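Phenylacetate-coenzyme A ligase (Bacteroides vulgatus, PDB 3LAX) is a ligase of the AMP-binding enzyme family, of which this fragment represents the small C-terminal domain. Local coordinates at residues 34-39 with 101-106; 47-52 with 85-90. One frame throughout, in Å; residues are numbered along the deposited sequence.

Overall arrangement
From the N terminus the chain makes a small hairpin (strands 7-9 and 12-14) and helix 16-24 before entering strand 32-40, the first partner of contact 1. It turns straight back into strand 43-52, which lies antiparallel beside 32-40; the chain then passes through helix 60-78 and returns as strand 83-87, and contact 2 closes this beta-alpha-beta loop. Strand 102-104 then comes back to the far edge of 32-40, so contact 1 closes the longer loop and contact 2 is nested within it. Their centres lie about 14 Å apart in one mixed sheet, ordered 83-87, 43-52, 32-40, 102-104, with a parallel pair at each edge and the antiparallel pair between.

Contact 1: 34-39 with 101-106; sequences LITLET and RVKDLR
Leu37 lies against the salt-bridged pair Asp104 and Arg106, its side chain slanting across both. Its CD1 methyl meets Asp104 OD2 at 3.5 Å and Arg106 NH2 at 3.6 Å, while its CB lies near Asp104 OD1 and Arg106 NE. Arginine and aspartate suit this place because they satisfy each other while resting on a buried leucine. Arg106 grips the carboxylate side-on: NE donates to Asp104 OD1, and NH2 donates to Asp104 OD2 at 2.8 Å. Both oxygens are met on their syn sides and lie close to the guanidinium plane. The bend at chi3 (-65°) sets NE back toward the aspartate. Asp104 OD1 also accepts from the backbone N of Arg106, from the opposite face of the carboxylate, forming an Asx turn where the strand ends. The remaining nitrogen, NH1, bridges to Asp44 and bonds to Ile8 O, tying the turn to strands 43-52 and 7-9.

Behind these side chains, 102-104 pairs in parallel with 32-40 as an edge strand of the mixed sheet. Ile35 N donates to Arg101 O, Lys103 N to Ile35 O, Leu37 N to Lys103 O and Leu105 N to Leu37 O.

On the Leu37 face, Ile35 CD1 touches Val102 CG2 at 4.1 Å; these branched side chains suit a strand and pack on Pro16 of helix 16-24. On the other face, Thr36 and Lys103 run alongside each other in the same direction. The lysine's aliphatic stem passes the threonine, with CE 4.0 Å from Thr36 OG1 and 3.9 Å from Leu34 CD2. Beyond the last strand bond, a water accepts from Thr39 N and donates to Leu105 O at 3.0 Å, continuing the link between the backbones.

Contact 2: 47-52 with 85-90; sequences TVEVEL and KLVPKG
Parallel strand pairing joins 47-52 to 85-87 at one edge of the sheet, and a carboxylate extends the contact into the turn that follows. Lys85 N donates to Val48 O, Val50 N to Lys85 O, Val87 N to Val50 O and Leu52 N to Val87 O at 2.8 Å. In Glu51, chi1 sets CG beside the backbone N and the extended chain (chi2 -170°) takes CD on to the turn, where OE1 accepts from Gly90 N at 2.9 Å. The N-H points almost straight at OE1 (172°) but arrives from above the carboxylate plane. Glutamate has the length for this, and its OE2 pairs with Lys94 and Leu92 N. Glycine suits position 90 because its positive phi (91°) would press a CB against the preceding carbonyl oxygen.

This is the closing pair of a right-handed beta-alpha-beta crossover through helix 60-78. Leu52 CD2 reaches Leu86 CB at 4.0 Å, the two side chains crossing at about a right angle, and both leucines rest on Leu63 of that helix. On the opposite face of the sheet, one of two modelled conformers of Lys85 brings its stem near Glu49 CG and Thr47 CG2, a packing that is therefore doubtful.

Contact 1: 34-39 with 101-106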
ATOM      1  N   LEU A  34      -0.908   0.932  -5.102  1.00 14.33           N
ATOM      2  CA  LEU A  34      -1.391   2.299  -5.024  1.00 15.40           C
ATOM      3  C   LEU A  34      -1.606   2.656  -3.571  1.00 14.92           C
ATOM      4  O   LEU A  34      -2.295   1.946  -2.852  1.00 15.70           O
ATOM      5  CB  LEU A  34      -2.711   2.437  -5.780  1.00 17.48           C
ATOM      6  CG  LEU A  34      -3.335   3.832  -5.740  1.00 18.20           C
ATOM      7  CD1 LEU A  34      -2.414   4.851  -6.398  1.00 19.18           C
ATOM      8  CD2 LEU A  34      -4.707   3.810  -6.408  1.00 20.96           C
ATOM      9  N   ILE A  35      -0.978   3.744  -3.139  1.00 15.24           N
ATOM     10  CA  ILE A  35      -1.123   4.227  -1.783  1.00 14.77           C
ATOM     11  C   ILE A  35      -2.139   5.359  -1.829  1.00 14.90           C
ATOM     12  O   ILE A  35      -1.932   6.348  -2.530  1.00 16.14           O
ATOM     13  CB  ILE A  35       0.218   4.791  -1.263  1.00 14.78           C
ATOM     14  CG1 ILE A  35       1.318   3.716  -1.278  1.00 15.68           C
ATOM     15  CG2 ILE A  35       0.058   5.377   0.120  1.00 16.43           C
ATOM     16  CD1 ILE A  35       2.742   4.298  -1.173  1.00 17.55           C
ATOM     17  N   THR A  36      -3.249   5.212  -1.115  1.00 15.57           N
ATOM     18  CA  THR A  36      -4.263   6.264  -1.097  1.00 16.32           C
ATOM     19  C   THR A  36      -4.328   6.905   0.281  1.00 16.48           C
ATOM     20  O   THR A  36      -4.466   6.209   1.288  1.00 17.76           O
ATOM     21  CB  THR A  36      -5.671   5.744  -1.482  1.00 17.39           C
ATOM     22  OG1 THR A  36      -5.636   5.203  -2.807  1.00 20.49           O
ATOM     23  CG2 THR A  36      -6.693   6.892  -1.440  1.00 18.98           C
ATOM     24  N   LEU A  37      -4.200   8.230   0.323  1.00 17.05           N
ATOM     25  CA  LEU A  37      -4.276   8.975   1.573  1.00 18.44           C
ATOM     26  C   LEU A  37      -5.597   9.720   1.585  1.00 22.15           C
ATOM     27  O   LEU A  37      -5.938  10.412   0.625  1.00 22.91           O
ATOM     28  CB  LEU A  37      -3.122   9.984   1.681  1.00 19.62           C
ATOM     29  CG  LEU A  37      -1.722   9.372   1.531  1.00 20.37           C
ATOM     30  CD1 LEU A  37      -0.635  10.440   1.422  1.00 23.63           C
ATOM     31  CD2 LEU A  37      -1.411   8.407   2.674  1.00 23.98           C
ATOM     32  N   GLU A  38      -6.354   9.584   2.661  1.00 25.36           N
ATOM     33  CA  GLU A  38      -7.587  10.343   2.751  1.00 30.40           C
ATOM     34  C   GLU A  38      -7.904  10.750   4.171  1.00 33.04           C
ATOM     35  O   GLU A  38      -7.279  10.282   5.119  1.00 32.96           O
ATOM     36  CB  GLU A  38      -8.752   9.582   2.115  1.00 36.71           C
ATOM     37  CG  GLU A  38      -8.871   8.140   2.539  1.00 39.75           C
ATOM     38  CD  GLU A  38      -9.667   7.317   1.543  1.00 42.67           C
ATOM     39  OE1 GLU A  38     -10.711   7.811   1.053  1.00 43.56           O
ATOM     40  OE2 GLU A  38      -9.243   6.179   1.246  1.00 43.06           O
ATOM     41  N   THR A  39      -8.861  11.658   4.303  1.00 35.11           N
ATOM     42  CA  THR A  39      -9.302  12.105   5.605  1.00 37.63           C
ATOM     43  C   THR A  39     -10.625  11.420   5.922  1.00 42.65           C
ATOM     44  O   THR A  39     -11.640  11.691   5.287  1.00 42.95           O
ATOM     45  CB  THR A  39      -9.450  13.632   5.634  1.00 35.26           C
ATOM     46  OG1 THR A  39      -8.220  14.228   5.201  1.00 32.21           O
ATOM     47  CG2 THR A  39      -9.787  14.116   7.043  1.00 36.52           C
ATOM     48  N   ARG A 101       1.963   6.494  -7.986  1.00 22.30           N
ATOM     49  CA  ARG A 101       1.940   5.461  -6.946  1.00 18.80           C
ATOM     50  C   ARG A 101       1.216   5.922  -5.698  1.00 16.90           C
ATOM     51  O   ARG A 101       0.852   5.112  -4.857  1.00 18.31           O
ATOM     52  CB  ARG A 101       3.352   5.021  -6.574  1.00 19.75           C
ATOM     53  CG  ARG A 101       4.094   4.337  -7.689  1.00 21.49           C
ATOM     54  CD  ARG A 101       3.361   3.090  -8.171  1.00 22.08           C
ATOM     55  NE  ARG A 101       4.289   2.211  -8.866  1.00 24.13           N
ATOM     56  CZ  ARG A 101       3.927   1.198  -9.647  1.00 25.17           C
ATOM     57  NH1 ARG A 101       2.640   0.937  -9.844  1.00 26.17           N
ATOM     58  NH2 ARG A 101       4.853   0.443 -10.229  1.00 25.35           N
ATOM     59  N   VAL A 102       1.030   7.231  -5.576  1.00 17.07           N
ATOM     60  CA  VAL A 102       0.349   7.796  -4.430  1.00 17.27           C
ATOM     61  C   VAL A 102      -0.800   8.667  -4.902  1.00 18.93           C
ATOM     62  O   VAL A 102      -0.605   9.554  -5.741  1.00 23.47           O
ATOM     63  CB  VAL A 102       1.312   8.658  -3.583  1.00 18.13           C
ATOM     64  CG1 VAL A 102       0.600   9.199  -2.353  1.00 19.26           C
ATOM     65  CG2 VAL A 102       2.522   7.847  -3.194  1.00 18.92           C
ATOM     66  N   LYS A 103      -1.992   8.402  -4.374  1.00 18.50           N
ATOM     67  CA  LYS A 103      -3.164   9.240  -4.593  1.00 19.74           C
ATOM     68  C   LYS A 103      -3.533   9.898  -3.263  1.00 20.54           C
ATOM     69  O   LYS A 103      -3.983   9.234  -2.332  1.00 21.47           O
ATOM     70  CB  LYS A 103      -4.328   8.414  -5.147  1.00 24.19           C
ATOM     71  CG  LYS A 103      -5.617   9.204  -5.298  1.00 28.04           C
ATOM     72  CD  LYS A 103      -6.520   8.626  -6.368  1.00 33.69           C
ATOM     73  CE  LYS A 103      -6.749   7.148  -6.157  1.00 35.31           C
ATOM     74  NZ  LYS A 103      -7.861   6.623  -7.013  1.00 36.01           N
ATOM     75  N   ASP A 104      -3.317  11.208  -3.174  1.00 19.98           N
ATOM     76  CA  ASP A 104      -3.538  11.933  -1.929  1.00 21.66           C
ATOM     77  C   ASP A 104      -4.787  12.794  -2.061  1.00 22.92           C
ATOM     78  O   ASP A 104      -4.779  13.834  -2.726  1.00 24.68           O
ATOM     79  CB  ASP A 104      -2.320  12.795  -1.580  1.00 21.14           C
ATOM     80  CG  ASP A 104      -2.364  13.332  -0.161  1.00 21.30           C
ATOM     81  OD1 ASP A 104      -3.450  13.336   0.462  1.00 20.92           O
ATOM     82  OD2 ASP A 104      -1.296  13.754   0.338  1.00 25.10           O
ATOM     83  N   LEU A 105      -5.856  12.351  -1.409  1.00 22.33           N
ATOM     84  CA  LEU A 105      -7.153  12.983  -1.534  1.00 24.59           C
ATOM     85  C   LEU A 105      -7.434  13.890  -0.353  1.00 24.84           C
ATOM     86  O   LEU A 105      -8.540  14.389  -0.194  1.00 29.61           O
ATOM     87  CB  LEU A 105      -8.226  11.907  -1.631  1.00 26.82           C
ATOM     88  CG  LEU A 105      -8.042  10.949  -2.812  1.00 29.88           C
ATOM     89  CD1 LEU A 105      -9.154   9.908  -2.856  1.00 30.71           C
ATOM     90  CD2 LEU A 105      -7.994  11.736  -4.115  1.00 31.76           C
ATOM     91  N   ARG A 106      -6.429  14.098   0.486  1.00 23.49           N
ATOM     92  CA  ARG A 106      -6.593  14.996   1.612  1.00 25.42           C
ATOM     93  C   ARG A 106      -6.539  16.410   1.079  1.00 29.84           C
ATOM     94  O   ARG A 106      -6.049  16.646  -0.024  1.00 33.95           O
ATOM     95  CB  ARG A 106      -5.485  14.777   2.637  1.00 23.99           C
ATOM     96  CG  ARG A 106      -5.436  13.349   3.166  1.00 22.71           C
ATOM     97  CD  ARG A 106      -4.240  13.185   4.072  1.00 23.45           C
ATOM     98  NE  ARG A 106      -2.999  13.352   3.325  1.00 22.30           N
ATOM     99  CZ  ARG A 106      -1.798  13.436   3.885  1.00 25.37           C
ATOM    100  NH1 ARG A 106      -1.679  13.370   5.206  1.00 28.41           N
ATOM    101  NH2 ARG A 106      -0.720  13.585   3.124  1.00 24.41           N
TER
HETATM  102  O   HOH W   1     -10.031  12.837   1.871  1.00 42.73           O

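Contact 2: 47-52 with 85-90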
ATOM      1  N   THR A  47      -4.312   3.812   2.864  1.00 15.53           N
ATOM      2  CA  THR A  47      -4.626   2.492   2.331  1.00 15.32           C
ATOM      3  C   THR A  47      -3.541   2.119   1.332  1.00 15.55           C
ATOM      4  O   THR A  47      -3.123   2.948   0.520  1.00 16.96           O
ATOM      5  CB  THR A  47      -6.004   2.479   1.633  1.00 16.89           C
ATOM      6  OG1 THR A  47      -7.018   2.827   2.582  1.00 19.30           O
ATOM      7  CG2 THR A  47      -6.304   1.092   1.058  1.00 18.13           C
ATOM      8  N   VAL A  48      -3.065   0.878   1.405  1.00 13.54           N
ATOM      9  CA  VAL A  48      -2.130   0.375   0.424  1.00 13.56           C
ATOM     10  C   VAL A  48      -2.807  -0.778  -0.319  1.00 12.92           C
ATOM     11  O   VAL A  48      -2.988  -1.860   0.238  1.00 14.72           O
ATOM     12  CB  VAL A  48      -0.802  -0.087   1.070  1.00 13.13           C
ATOM     13  CG1 VAL A  48       0.140  -0.654   0.012  1.00 16.11           C
ATOM     14  CG2 VAL A  48      -0.139   1.076   1.831  1.00 14.29           C
ATOM     15  N   GLU A  49      -3.190  -0.514  -1.560  1.00 13.80           N
ATOM     16  CA  GLU A  49      -3.719  -1.555  -2.440  1.00 13.91           C
ATOM     17  C   GLU A  49      -2.558  -2.139  -3.228  1.00 14.82           C
ATOM     18  O   GLU A  49      -1.688  -1.414  -3.711  1.00 15.37           O
ATOM     19  CB  GLU A  49      -4.726  -0.970  -3.422  1.00 15.43           C
ATOM     20  CG  GLU A  49      -6.057  -0.606  -2.802  1.00 17.08           C
ATOM     21  CD  GLU A  49      -6.968   0.113  -3.772  1.00 19.86           C
ATOM     22  OE1 GLU A  49      -6.608   1.216  -4.235  1.00 20.75           O
ATOM     23  OE2 GLU A  49      -8.048  -0.431  -4.081  1.00 23.78           O
ATOM     24  N   VAL A  50      -2.524  -3.456  -3.355  1.00 14.60           N
ATOM     25  CA  VAL A  50      -1.497  -4.085  -4.171  0.50 15.53           C
ATOM     26  C   VAL A  50      -2.098  -5.249  -4.931  1.00 14.32           C
ATOM     27  O   VAL A  50      -2.913  -6.010  -4.400  1.00 14.82           O
ATOM     28  CB  VAL A  50      -0.249  -4.520  -3.350  0.50 16.45           C
ATOM     29  CG1 VAL A  50      -0.641  -5.407  -2.185  0.50 14.08           C
ATOM     30  CG2 VAL A  50       0.777  -5.209  -4.249  0.50 16.55           C
ATOM     31  N   GLU A  51      -1.712  -5.353  -6.194  1.00 14.75           N
ATOM     32  CA  GLU A  51      -2.208  -6.433  -7.032  1.00 14.35           C
ATOM     33  C   GLU A  51      -1.597  -7.759  -6.639  1.00 14.32           C
ATOM     34  O   GLU A  51      -0.394  -7.863  -6.359  1.00 15.41           O
ATOM     35  CB  GLU A  51      -1.902  -6.161  -8.501  1.00 15.62           C
ATOM     36  CG  GLU A  51      -2.682  -5.019  -9.063  1.00 15.56           C
ATOM     37  CD  GLU A  51      -2.562  -4.908 -10.575  1.00 17.95           C
ATOM     38  OE1 GLU A  51      -1.906  -5.767 -11.200  1.00 20.71           O
ATOM     39  OE2 GLU A  51      -3.125  -3.946 -11.140  1.00 20.21           O
ATOM     40  N   LEU A  52      -2.433  -8.790  -6.661  1.00 14.66           N
ATOM     41  CA  LEU A  52      -1.946 -10.143  -6.525  1.00 15.31           C
ATOM     42  C   LEU A  52      -1.232 -10.562  -7.795  1.00 15.68           C
ATOM     43  O   LEU A  52      -1.549 -10.082  -8.898  1.00 17.46           O
ATOM     44  CB  LEU A  52      -3.115 -11.087  -6.274  1.00 16.37           C
ATOM     45  CG  LEU A  52      -3.814 -10.895  -4.930  1.00 17.22           C
ATOM     46  CD1 LEU A  52      -5.151 -11.630  -4.938  1.00 18.78           C
ATOM     47  CD2 LEU A  52      -2.927 -11.385  -3.788  1.00 17.15           C
ATOM     48  N   LYS A  85      -4.892  -3.746   1.301  1.00 15.51           N
ATOM     49  CA  LYS A  85      -5.933  -4.416   0.532  0.50 16.47           C
ATOM     50  C   LYS A  85      -5.316  -5.095  -0.681  1.00 15.59           C
ATOM     51  O   LYS A  85      -4.741  -4.430  -1.546  1.00 17.19           O
ATOM     52  CB  LYS A  85      -6.995  -3.415   0.077  0.50 19.53           C
ATOM     53  CG  LYS A  85      -7.745  -2.735   1.210  0.50 22.18           C
ATOM     54  CD  LYS A  85      -8.832  -1.818   0.675  0.50 24.81           C
ATOM     55  CE  LYS A  85      -9.605  -1.170   1.805  0.50 27.28           C
ATOM     56  NZ  LYS A  85     -10.646  -0.244   1.282  0.50 29.27           N
ATOM     57  N   LEU A  86      -5.451  -6.418  -0.751  1.00 16.37           N
ATOM     58  CA  LEU A  86      -4.957  -7.153  -1.899  1.00 16.77           C
ATOM     59  C   LEU A  86      -6.076  -7.170  -2.931  1.00 17.23           C
ATOM     60  O   LEU A  86      -7.229  -7.470  -2.603  1.00 20.01           O
ATOM     61  CB  LEU A  86      -4.542  -8.571  -1.500  1.00 17.51           C
ATOM     62  CG  LEU A  86      -3.507  -8.555  -0.367  1.00 19.67           C
ATOM     63  CD1 LEU A  86      -2.992  -9.964  -0.050  1.00 24.21           C
ATOM     64  CD2 LEU A  86      -2.353  -7.611  -0.671  1.00 21.68           C
ATOM     65  N   VAL A  87      -5.734  -6.825  -4.166  1.00 15.39           N
ATOM     66  CA  VAL A  87      -6.716  -6.687  -5.230  1.00 16.33           C
ATOM     67  C   VAL A  87      -6.313  -7.582  -6.391  1.00 16.23           C
ATOM     68  O   VAL A  87      -5.146  -7.962  -6.516  1.00 16.50           O
ATOM     69  CB  VAL A  87      -6.865  -5.209  -5.686  1.00 16.99           C
ATOM     70  CG1 VAL A  87      -7.273  -4.328  -4.499  1.00 18.53           C
ATOM     71  CG2 VAL A  87      -5.579  -4.688  -6.327  1.00 16.21           C
ATOM     72  N   PRO A  88      -7.277  -7.939  -7.242  1.00 19.20           N
ATOM     73  CA  PRO A  88      -6.972  -8.857  -8.341  1.00 20.89           C
ATOM     74  C   PRO A  88      -5.950  -8.293  -9.317  1.00 18.84           C
ATOM     75  O   PRO A  88      -5.831  -7.073  -9.476  1.00 19.37           O
ATOM     76  CB  PRO A  88      -8.319  -9.012  -9.050  1.00 22.88           C
ATOM     77  CG  PRO A  88      -9.339  -8.652  -8.023  1.00 22.61           C
ATOM     78  CD  PRO A  88      -8.708  -7.593  -7.182  1.00 21.39           C
ATOM     79  N   LYS A  89      -5.214  -9.179  -9.971  1.00 19.59           N
ATOM     80  CA  LYS A  89      -4.298  -8.753 -11.009  1.00 22.73           C
ATOM     81  C   LYS A  89      -5.032  -7.884 -12.026  1.00 22.60           C
ATOM     82  O   LYS A  89      -6.123  -8.237 -12.493  1.00 24.01           O
ATOM     83  CB  LYS A  89      -3.678  -9.969 -11.693  1.00 26.14           C
ATOM     84  CG  LYS A  89      -2.755  -9.620 -12.841  1.00 29.92           C
ATOM     85  CD  LYS A  89      -2.095 -10.856 -13.385  1.00 33.06           C
ATOM     86  CE  LYS A  89      -1.654 -10.677 -14.827  1.00 37.15           C
ATOM     87  NZ  LYS A  89      -2.674 -11.211 -15.783  1.00 40.72           N
ATOM     88  N   GLY A  90      -4.444  -6.735 -12.349  1.00 24.80           N
ATOM     89  CA  GLY A  90      -5.019  -5.831 -13.332  1.00 24.78           C
ATOM     90  C   GLY A  90      -5.959  -4.775 -12.770  1.00 21.06           C
ATOM     91  O   GLY A  90      -6.382  -3.876 -13.492  1.00 20.77           O
TER